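Local coordinates for serine protease inhibitor 1 (Coprinopsis cinerea, PDB 3VWC), which probably inhibits serine endopeptidases, as a beta-trefoil member of the I66 family of fungal peptidase inhibitors, at residues Val48-Asp52 / Asp53-Leu57. Sequence-based numbering, arbitrary orientation. Where two conformers were deposited one is given.
Sequences VEKDD and DAYIL
Val48 to Asp51 and Ala54 to Leu57 pair as the antiparallel arms of a tight beta hairpin, Glu49 facing Ile56 and Asp51 facing Ala54 as hydrogen-bonded pairs. Glu49 N reaches Ile56 O at 3.0 Å in an almost straight bond (173°) and Ile56 N returns one to Glu49 O, while Asp51 N meets Ala54 O at 2.8 Å and the reverse bond, Ala54 N to Asp51 O, is more bent (147°). Val48, Lys50, Tyr55 and Leu57 share one face of the hairpin. CG2 of Val48 lies 3.5 Å from CD2 of Leu57 in one of the two leucine conformers, the two side chains running alongside each other. The other branch, CG1, sits anti to the backbone N (chi1 176°) and meets Tyr55 CD1 at 3.7 Å. Lys50 crosses the Tyr55 ring at a slant, its CA 3.8 Å from Tyr55 CD1 and its CG loosely beside CE1. Tyr55 also makes a CA-H contact to Glu49 O. Asp52 and Asp53 are the corner residues of the type II' turn, a two-residue hairpin loop within the beta-trefoil fold. Water 2 accepts from Lys50 NZ at 3.0 Å and donates to Asp52 O, tying the lysine end to the turn. Water 1 lies in plane at the ring edge, 2.8 Å from Tyr55 OH, a hydroxyl also bonded to Ile2 N. On the other face, CG1 and CD1 of Ile56, in one of its two conformers, cross beside CB, CG and OD2 of Asp51. Ile56 also touches Pro63 of the next strand, 62-67, while Ala54 packs on Ile85 of strand 84-88.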
ATOM      1  N   VAL A  48      -7.451  -8.012   1.413  1.00 16.24           N
ATOM      2  CA  VAL A  48      -8.153  -6.797   1.817  1.00 16.80           C
ATOM      3  C   VAL A  48      -9.432  -7.178   2.571  1.00 19.92           C
ATOM      4  O   VAL A  48     -10.246  -7.919   2.040  1.00 18.60           O
ATOM      5  CB  VAL A  48      -8.535  -5.957   0.598  1.00 15.85           C
ATOM      6  CG1 VAL A  48      -9.346  -4.743   1.061  1.00 21.63           C
ATOM      7  CG2 VAL A  48      -7.253  -5.506  -0.179  1.00 17.72           C
ATOM      8  N   GLU A  49      -9.516  -6.769   3.834  1.00 19.84           N
ATOM      9  CA  GLU A  49     -10.642  -7.095   4.689  1.00 20.27           C
ATOM     10  C   GLU A  49     -11.325  -5.813   5.098  1.00 17.46           C
ATOM     11  O   GLU A  49     -10.687  -4.844   5.490  1.00 19.14           O
ATOM     12  CB  GLU A  49     -10.185  -7.832   5.958  1.00 20.20           C
ATOM     13  CG  GLU A  49      -9.445  -9.152   5.716  1.00 32.15           C
ATOM     14  CD  GLU A  49     -10.303 -10.385   5.935  1.00 34.23           C
ATOM     15  OE1 GLU A  49     -11.531 -10.244   6.128  1.00 35.64           O
ATOM     16  OE2 GLU A  49      -9.780 -11.502   5.752  1.00 29.01           O
ATOM     17  N   LYS A  50     -12.653  -5.813   5.035  1.00 17.17           N
ATOM     18  CA  LYS A  50     -13.421  -4.759   5.654  1.00 16.44           C
ATOM     19  C   LYS A  50     -13.370  -4.780   7.186  1.00 16.48           C
ATOM     20  O   LYS A  50     -13.493  -5.825   7.807  1.00 23.58           O
ATOM     21  CB  LYS A  50     -14.873  -4.864   5.158  1.00 21.22           C
ATOM     22  CG  LYS A  50     -15.628  -3.558   5.195  1.00 22.15           C
ATOM     23  CD  LYS A  50     -17.085  -3.787   4.756  1.00 35.94           C
ATOM     24  CE  LYS A  50     -17.918  -2.522   4.903  1.00 36.49           C
ATOM     25  NZ  LYS A  50     -17.874  -1.700   3.650  1.00 44.76           N
ATOM     26  N   ASP A  51     -13.203  -3.603   7.766  1.00 21.56           N
ATOM     27  CA  ASP A  51     -13.064  -3.452   9.205  1.00 27.76           C
ATOM     28  C   ASP A  51     -13.856  -2.220   9.583  1.00 28.88           C
ATOM     29  O   ASP A  51     -13.371  -1.098   9.445  1.00 29.84           O
ATOM     30  CB  ASP A  51     -11.584  -3.237   9.553  1.00 28.17           C
ATOM     31  CG  ASP A  51     -11.334  -3.140  11.065  1.00 40.20           C
ATOM     32  OD1 ASP A  51     -12.192  -3.595  11.862  1.00 35.99           O
ATOM     33  OD2 ASP A  51     -10.251  -2.630  11.447  1.00 47.79           O
ATOM     34  N   ASP A  52     -15.114  -2.434   9.942  1.00 34.06           N
ATOM     35  CA  ASP A  52     -16.066  -1.330  10.090  1.00 36.27           C
ATOM     36  C   ASP A  52     -16.204  -0.507   8.802  1.00 31.91           C
ATOM     37  O   ASP A  52     -16.556  -1.022   7.736  1.00 33.42           O
ATOM     38  CB  ASP A  52     -15.630  -0.419  11.243  1.00 37.79           C
ATOM     39  CG  ASP A  52     -16.329  -0.744  12.540  1.00 47.59           C
ATOM     40  OD1 ASP A  52     -17.430  -0.175  12.771  1.00 47.53           O
ATOM     41  OD2 ASP A  52     -15.761  -1.537  13.335  1.00 57.61           O
ATOM     42  N   ASP A  53     -15.874   0.775   8.895  1.00 29.32           N
ATOM     43  CA  ASP A  53     -15.961   1.648   7.729  1.00 27.95           C
ATOM     44  C   ASP A  53     -14.601   1.871   7.071  1.00 28.81           C
ATOM     45  O   ASP A  53     -14.339   2.920   6.486  1.00 27.85           O
ATOM     46  CB  ASP A  53     -16.566   3.007   8.115  1.00 34.28           C
ATOM     47  CG  ASP A  53     -18.067   2.941   8.332  1.00 43.24           C
ATOM     48  OD1 ASP A  53     -18.813   2.709   7.345  1.00 52.50           O
ATOM     49  OD2 ASP A  53     -18.495   3.124   9.496  1.00 50.44           O
ATOM     50  N   ALA A  54     -13.686   0.933   7.265  1.00 22.13           N
ATOM     51  CA  ALA A  54     -12.350   1.071   6.675  1.00 21.68           C
ATOM     52  C   ALA A  54     -11.854  -0.330   6.342  1.00 18.02           C
ATOM     53  O   ALA A  54     -12.624  -1.291   6.363  1.00 23.75           O
ATOM     54  CB  ALA A  54     -11.406   1.768   7.671  1.00 18.73           C
ATOM     55  N   TYR A  55     -10.568  -0.459   6.036  1.00 16.28           N
ATOM     56  CA  TYR A  55     -10.021  -1.744   5.597  1.00 14.57           C
ATOM     57  C   TYR A  55      -8.737  -2.057   6.326  1.00 14.34           C
ATOM     58  O   TYR A  55      -8.002  -1.146   6.760  1.00 15.05           O
ATOM     59  CB  TYR A  55      -9.761  -1.765   4.082  1.00 15.68           C
ATOM     60  CG  TYR A  55     -11.035  -1.562   3.299  1.00 12.92           C
ATOM     61  CD1 TYR A  55     -11.808  -2.657   2.903  1.00 16.20           C
ATOM     62  CD2 TYR A  55     -11.459  -0.280   2.973  1.00 17.54           C
ATOM     63  CE1 TYR A  55     -13.059  -2.462   2.258  1.00 18.15           C
ATOM     64  CE2 TYR A  55     -12.704  -0.069   2.346  1.00 15.08           C
ATOM     65  CZ  TYR A  55     -13.463  -1.151   1.962  1.00 15.79           C
ATOM     66  OH  TYR A  55     -14.660  -0.935   1.299  1.00 18.78           O
ATOM     67  N   ILE A  56      -8.534  -3.354   6.544  1.00 13.39           N
ATOM     68  CA  ILE A  56      -7.239  -3.857   6.996  0.70 15.40           C
ATOM     69  C   ILE A  56      -6.585  -4.593   5.842  1.00 12.71           C
ATOM     70  O   ILE A  56      -7.238  -5.292   5.098  1.00 12.85           O
ATOM     71  CB  ILE A  56      -7.369  -4.823   8.205  0.70 15.76           C
ATOM     72  CG1 ILE A  56      -8.145  -4.172   9.333  0.70 17.21           C
ATOM     73  CG2 ILE A  56      -5.972  -5.262   8.671  0.70 15.32           C
ATOM     74  CD1 ILE A  56      -8.492  -5.134  10.444  0.70 27.24           C
ATOM     75  N   LEU A  57      -5.280  -4.345   5.619  1.00 11.97           N
ATOM     76  CA  LEU A  57      -4.621  -4.831   4.422  0.70 12.16           C
ATOM     77  C   LEU A  57      -3.455  -5.747   4.808  1.00 10.05           C
ATOM     78  O   LEU A  57      -2.533  -5.307   5.502  1.00 11.88           O
ATOM     79  CB  LEU A  57      -4.101  -3.626   3.590  0.70 11.32           C
ATOM     80  CG  LEU A  57      -5.223  -2.612   3.244  0.70 10.39           C
ATOM     81  CD1 LEU A  57      -4.638  -1.270   2.746  0.70  9.08           C
ATOM     82  CD2 LEU A  57      -6.095  -3.193   2.191  0.70 17.20           C
TER
HETATM   83  O   HOH W   1     -16.671  -2.764   0.777  1.00 29.85           O
HETATM   84  O   HOH W   2     -15.553  -0.455   5.010  1.00 45.38           O